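PDB 4Y2W: alanine racemase 1 from Caldanaerobacter subterraneus subsp. tengcongensis MB4, which belongs to the alanine racemase family, whose chain joins an N-terminal TIM-barrel domain to a C-terminal domain built largely of beta strands. Local coordinates for residues 264-267 against 273-276; 299-304 against 319-324. The protein carries 1 engineered substitution. All coordinates share one frame; numbering follows the deposited sequence.

Contact 1 (264-267 against 273-276)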
loop_
_atom_site.group_PDB
_atom_site.type_symbol
_atom_site.label_atom_id
_atom_site.label_comp_id
_atom_site.label_asym_id
_atom_site.label_seq_id
_atom_site.Cartn_x
_atom_site.Cartn_y
_atom_site.Cartn_z
ATOM N N PHE A 264 9.391 -29.967 12.531
ATOM C CA PHE A 264 8.911 -29.595 11.202
ATOM C C PHE A 264 9.171 -28.113 10.955
ATOM O O PHE A 264 8.682 -27.260 11.700
ATOM C CB PHE A 264 7.414 -29.880 11.082
ATOM C CG PHE A 264 6.848 -29.626 9.714
ATOM C CD1 PHE A 264 6.842 -30.630 8.753
ATOM C CD2 PHE A 264 6.306 -28.391 9.390
ATOM C CE1 PHE A 264 6.315 -30.404 7.492
ATOM C CE2 PHE A 264 5.779 -28.158 8.130
ATOM C CZ PHE A 264 5.780 -29.168 7.181
ATOM N N PHE A 265 9.926 -27.815 9.900
ATOM C CA PHE A 265 10.291 -26.439 9.573
ATOM C C PHE A 265 9.196 -25.739 8.784
ATOM O O PHE A 265 8.550 -26.355 7.935
ATOM C CB PHE A 265 11.609 -26.412 8.804
ATOM C CG PHE A 265 12.760 -26.971 9.584
ATOM C CD1 PHE A 265 13.321 -26.244 10.632
ATOM C CD2 PHE A 265 13.268 -28.231 9.295
ATOM C CE1 PHE A 265 14.375 -26.758 11.367
ATOM C CE2 PHE A 265 14.327 -28.748 10.027
ATOM C CZ PHE A 265 14.878 -28.012 11.066
ATOM N N ILE A 266 8.995 -24.453 9.080
ATOM C CA ILE A 266 7.995 -23.622 8.402
ATOM C C ILE A 266 8.610 -22.301 7.928
ATOM O O ILE A 266 9.361 -21.659 8.660
ATOM C CB ILE A 266 6.796 -23.305 9.326
ATOM C CG1 ILE A 266 6.158 -24.599 9.847
ATOM C CG2 ILE A 266 5.760 -22.460 8.591
ATOM C CD1 ILE A 266 5.012 -24.385 10.815
ATOM N N GLY A 267 8.283 -21.910 6.697
ATOM C CA GLY A 267 8.647 -20.595 6.164
ATOM C C GLY A 267 10.047 -20.494 5.593
ATOM O O GLY A 267 10.853 -21.420 5.718
ATOM N N VAL A 273 10.591 -23.786 13.737
ATOM C CA VAL A 273 10.464 -25.239 13.765
ATOM C C VAL A 273 9.508 -25.628 14.889
ATOM O O VAL A 273 9.570 -25.076 15.986
ATOM C CB VAL A 273 11.830 -25.939 13.955
ATOM C CG1 VAL A 273 12.432 -25.632 15.324
ATOM C CG2 VAL A 273 11.695 -27.441 13.749
ATOM N N THR A 274 8.619 -26.571 14.610
ATOM C CA THR A 274 7.684 -27.051 15.615
ATOM C C THR A 274 8.427 -27.779 16.733
ATOM O O THR A 274 9.395 -28.502 16.480
ATOM C CB THR A 274 6.635 -27.999 15.005
ATOM O OG1 THR A 274 7.286 -28.989 14.195
ATOM C CG2 THR A 274 5.650 -27.219 14.156
ATOM N N LYS A 275 7.973 -27.562 17.966
ATOM C CA LYS A 275 8.491 -28.264 19.143
ATOM C C LYS A 275 7.510 -29.349 19.606
ATOM O O LYS A 275 7.696 -29.946 20.667
ATOM C CB LYS A 275 8.760 -27.271 20.286
ATOM C CG LYS A 275 9.970 -26.370 20.075
ATOM C CD LYS A 275 9.621 -25.089 19.330
ATOM C CE LYS A 275 10.865 -24.266 19.013
ATOM N NZ LYS A 275 10.564 -23.055 18.195
ATOM N N ARG A 276 6.480 -29.608 18.803
ATOM C CA ARG A 276 5.434 -30.564 19.156
ATOM C C ARG A 276 4.603 -30.936 17.928
ATOM O O ARG A 276 4.745 -30.325 16.869
ATOM C CB ARG A 276 4.514 -29.956 20.220
ATOM C CG ARG A 276 3.962 -28.588 19.838
ATOM C CD ARG A 276 2.732 -28.204 20.647
ATOM N NE ARG A 276 2.200 -26.912 20.215
ATOM C CZ ARG A 276 1.079 -26.355 20.672
ATOM N NH1 ARG A 276 0.693 -25.174 20.201
ATOM N NH2 ARG A 276 0.337 -26.968 21.590
#
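T274 meets F264 with both its hydroxyl and its backbone. F264 N donates to T274 OG1 at 2.9 Å, the N-H...O angle being 153°, while T274 N gives its hydrogen to F264 O at 3.0 Å. The first bond illustrates how a side chain can stand in for a main-chain carbonyl in an antiparallel ladder. It is possible because OG1 lies between the backbone N and the carbonyl carbon of T274 (chi1 49°), which turns the oxygen to the N-H of F264, just ahead of strand 265-266. That hydroxyl is gripped twice, being hydrogen-bonded also to P261 O, which leads its proton toward the carbonyl. F264 O is shared as well: V273 CA approaches it at 3.4 Å in a CA-H...O contact.

F265 and V273 form a non-hydrogen-bonded antiparallel pair, and their side chains rise side by side from one face of the ladder. V273 CG2 sits over the face of the F265 ring, 4.0 Å from its centroid in a CH-pi contact, and its nearest ring atom is F265 CE1. From the other face of the ladder, I266 CD1 brushes T274 CG2 at 4.4 Å, a light touch.

The backbone bonds of I266 with F272 and of T274 with G263 continue the pairing at either end, so that strands 265-266 and 272-273 make a small beta hairpin. K270, from its connecting loop, makes a cation-pi contact with F265. The hairpin lies between the long strand 248-260 and strand 278-283 in sequence, and F264 and I266 both pack on G137 of the second subunit.

Contact 2 (299-304 against 319-324)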
loop_
_atom_site.group_PDB
_atom_site.type_symbol
_atom_site.label_atom_id
_atom_site.label_comp_id
_atom_site.label_asym_id
_atom_site.label_seq_id
_atom_site.Cartn_x
_atom_site.Cartn_y
_atom_site.Cartn_z
ATOM N N TYR A 299 3.457 -11.952 16.261
ATOM C CA TYR A 299 2.117 -11.415 16.408
ATOM C C TYR A 299 1.145 -12.575 16.510
ATOM O O TYR A 299 1.450 -13.688 16.083
ATOM C CB TYR A 299 1.740 -10.486 15.246
ATOM C CG TYR A 299 0.653 -9.487 15.606
ATOM C CD1 TYR A 299 0.887 -8.476 16.542
ATOM C CD2 TYR A 299 -0.609 -9.552 15.018
ATOM C CE1 TYR A 299 -0.103 -7.567 16.880
ATOM C CE2 TYR A 299 -1.602 -8.645 15.350
ATOM C CZ TYR A 299 -1.346 -7.656 16.280
ATOM O OH TYR A 299 -2.334 -6.754 16.605
ATOM N N LYS A 300 -0.017 -12.313 17.096
ATOM C CA LYS A 300 -1.061 -13.316 17.208
ATOM C C LYS A 300 -2.356 -12.759 16.641
ATOM O O LYS A 300 -2.768 -11.655 16.998
ATOM C CB LYS A 300 -1.239 -13.734 18.665
ATOM C CG LYS A 300 0.032 -14.285 19.291
ATOM C CD LYS A 300 -0.159 -14.621 20.759
ATOM C CE LYS A 300 1.123 -15.179 21.356
ATOM N NZ LYS A 300 0.901 -15.737 22.719
ATOM N N LEU A 301 -2.976 -13.521 15.742
ATOM C CA LEU A 301 -4.243 -13.137 15.117
ATOM C C LEU A 301 -5.386 -13.835 15.830
ATOM O O LEU A 301 -5.169 -14.789 16.576
ATOM C CB LEU A 301 -4.257 -13.530 13.638
ATOM C CG LEU A 301 -3.025 -13.191 12.797
ATOM C CD1 LEU A 301 -3.209 -13.705 11.375
ATOM C CD2 LEU A 301 -2.744 -11.697 12.790
ATOM N N LEU A 302 -6.603 -13.365 15.589
ATOM C CA LEU A 302 -7.785 -13.936 16.225
ATOM C C LEU A 302 -8.453 -14.958 15.320
ATOM O O LEU A 302 -8.660 -14.707 14.133
ATOM C CB LEU A 302 -8.784 -12.841 16.596
ATOM C CG LEU A 302 -8.371 -11.923 17.747
ATOM C CD1 LEU A 302 -9.342 -10.759 17.870
ATOM C CD2 LEU A 302 -8.291 -12.698 19.054
ATOM N N LEU A 303 -8.782 -16.109 15.899
ATOM C CA LEU A 303 -9.472 -17.187 15.202
ATOM C C LEU A 303 -10.365 -17.882 16.214
ATOM O O LEU A 303 -9.863 -18.529 17.136
ATOM C CB LEU A 303 -8.462 -18.178 14.619
ATOM C CG LEU A 303 -8.996 -19.531 14.127
ATOM C CD1 LEU A 303 -10.029 -19.349 13.025
ATOM C CD2 LEU A 303 -7.854 -20.421 13.657
ATOM N N LYS A 304 -11.679 -17.734 16.051
ATOM C CA LYS A 304 -12.664 -18.291 16.985
ATOM C C LYS A 304 -12.498 -17.735 18.401
ATOM O O LYS A 304 -12.738 -18.437 19.385
ATOM C CB LYS A 304 -12.586 -19.823 17.014
ATOM C CG LYS A 304 -12.816 -20.493 15.671
ATOM C CD LYS A 304 -12.415 -21.957 15.723
ATOM C CE LYS A 304 -13.158 -22.783 14.691
ATOM N NZ LYS A 304 -14.500 -23.210 15.174
ATOM N N CYS A 319 0.722 -16.354 4.852
ATOM C CA CYS A 319 1.528 -16.682 6.023
ATOM C C CYS A 319 0.910 -17.858 6.759
ATOM O O CYS A 319 -0.242 -18.219 6.513
ATOM C CB CYS A 319 1.669 -15.478 6.956
ATOM S SG CYS A 319 0.123 -14.942 7.718
ATOM N N MET A 320 1.691 -18.454 7.653
ATOM C CA MET A 320 1.251 -19.601 8.431
ATOM C C MET A 320 0.975 -19.226 9.883
ATOM O O MET A 320 1.630 -18.349 10.447
ATOM C CB MET A 320 2.304 -20.702 8.379
ATOM C CG MET A 320 2.299 -21.492 7.083
ATOM S SD MET A 320 2.775 -20.519 5.646
ATOM C CE MET A 320 4.526 -20.283 5.961
ATOM N N ILE A 321 0.007 -19.914 10.480
ATOM C CA ILE A 321 -0.343 -19.719 11.882
ATOM C C ILE A 321 -0.493 -21.065 12.586
ATOM O O ILE A 321 -0.939 -22.040 11.983
ATOM C CB ILE A 321 -1.648 -18.901 12.043
ATOM C CG1 ILE A 321 -2.728 -19.382 11.067
ATOM C CG2 ILE A 321 -1.373 -17.422 11.826
ATOM C CD1 ILE A 321 -4.127 -18.902 11.405
ATOM N N ASP A 322 -0.111 -21.112 13.860
ATOM C CA ASP A 322 -0.242 -22.320 14.669
ATOM C C ASP A 322 -1.637 -22.362 15.273
ATOM O O ASP A 322 -1.972 -21.544 16.128
ATOM C CB ASP A 322 0.816 -22.351 15.780
ATOM C CG ASP A 322 0.874 -23.692 16.495
ATOM O OD1 ASP A 322 -0.144 -24.412 16.501
ATOM O OD2 ASP A 322 1.939 -24.028 17.050
ATOM N N VAL A 323 -2.442 -23.325 14.832
ATOM C CA VAL A 323 -3.824 -23.444 15.297
ATOM C C VAL A 323 -4.034 -24.707 16.135
ATOM O O VAL A 323 -5.158 -25.196 16.271
ATOM C CB VAL A 323 -4.818 -23.400 14.112
ATOM C CG1 VAL A 323 -4.686 -22.080 13.365
ATOM C CG2 VAL A 323 -4.604 -24.568 13.160
ATOM N N THR A 324 -2.950 -25.217 16.714
ATOM C CA THR A 324 -2.979 -26.464 17.473
ATOM C C THR A 324 -3.891 -26.407 18.700
ATOM O O THR A 324 -4.513 -27.404 19.056
ATOM C CB THR A 324 -1.564 -26.841 17.939
ATOM O OG1 THR A 324 -0.673 -26.808 16.816
ATOM C CG2 THR A 324 -1.549 -28.231 18.573
#
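I321 meets L301 through its CG2 branch, which comes within 4.2 Å of L301 CD1. Its chi1 of 44° sets CG2 anti to the carbonyl carbon and beside the backbone N. The two side chains cross at about a right angle, each starting out toward the other strand, and I283 of strand 278-283 also touches L301.

No backbone hydrogen bond links the two segments, and the alpha carbons of I321 and L301 stand 8.3 Å apart. Strands 300-303 and 319-322 are both antiparallel partners of 306-311 in the mixed sheet of the C-terminal domain. That their side chains nevertheless point at each other is consistent with a sheet curled enough for next-but-one strands to share a hydrophobic interior.

The D322 carboxylate reaches forward along its own chain. OD1 accepts from T324 N at 2.9 Å, nearly along its C-O axis and with an N-H...O angle of 160°, forming an Asx turn where strand 319-322 ends.

V323, inside this turn, sends CG1 to within 3.6 Å of L303 CD2. V279 and V308, from strands 278-283 and 306-311, add further apolar contacts to V323 and L303 respectively. T324 then closes the segment, its OG1 hydrogen-bonded to V279 N.

Contacts 1 and 2 follow one another along the C-terminal domain, their centres 14 Å apart, and meet at two places. At one, R276 NH1 lies 3.6 Å from D322 OD2 in a long, weak ion pair, while R276 NH2 has its firmer salt bridge to D325. At the other, I266 CG2 packs against M320 CE at 3.6 Å. F264, I266 and M320 all reach G137 of the second subunit, so both contacts border the interface between chains. The side chain of I266 is about 12 Å from a bound alanine, and Y268, next in sequence after 264-267, helps to line an alanine pocket with Y287, C315 and M316.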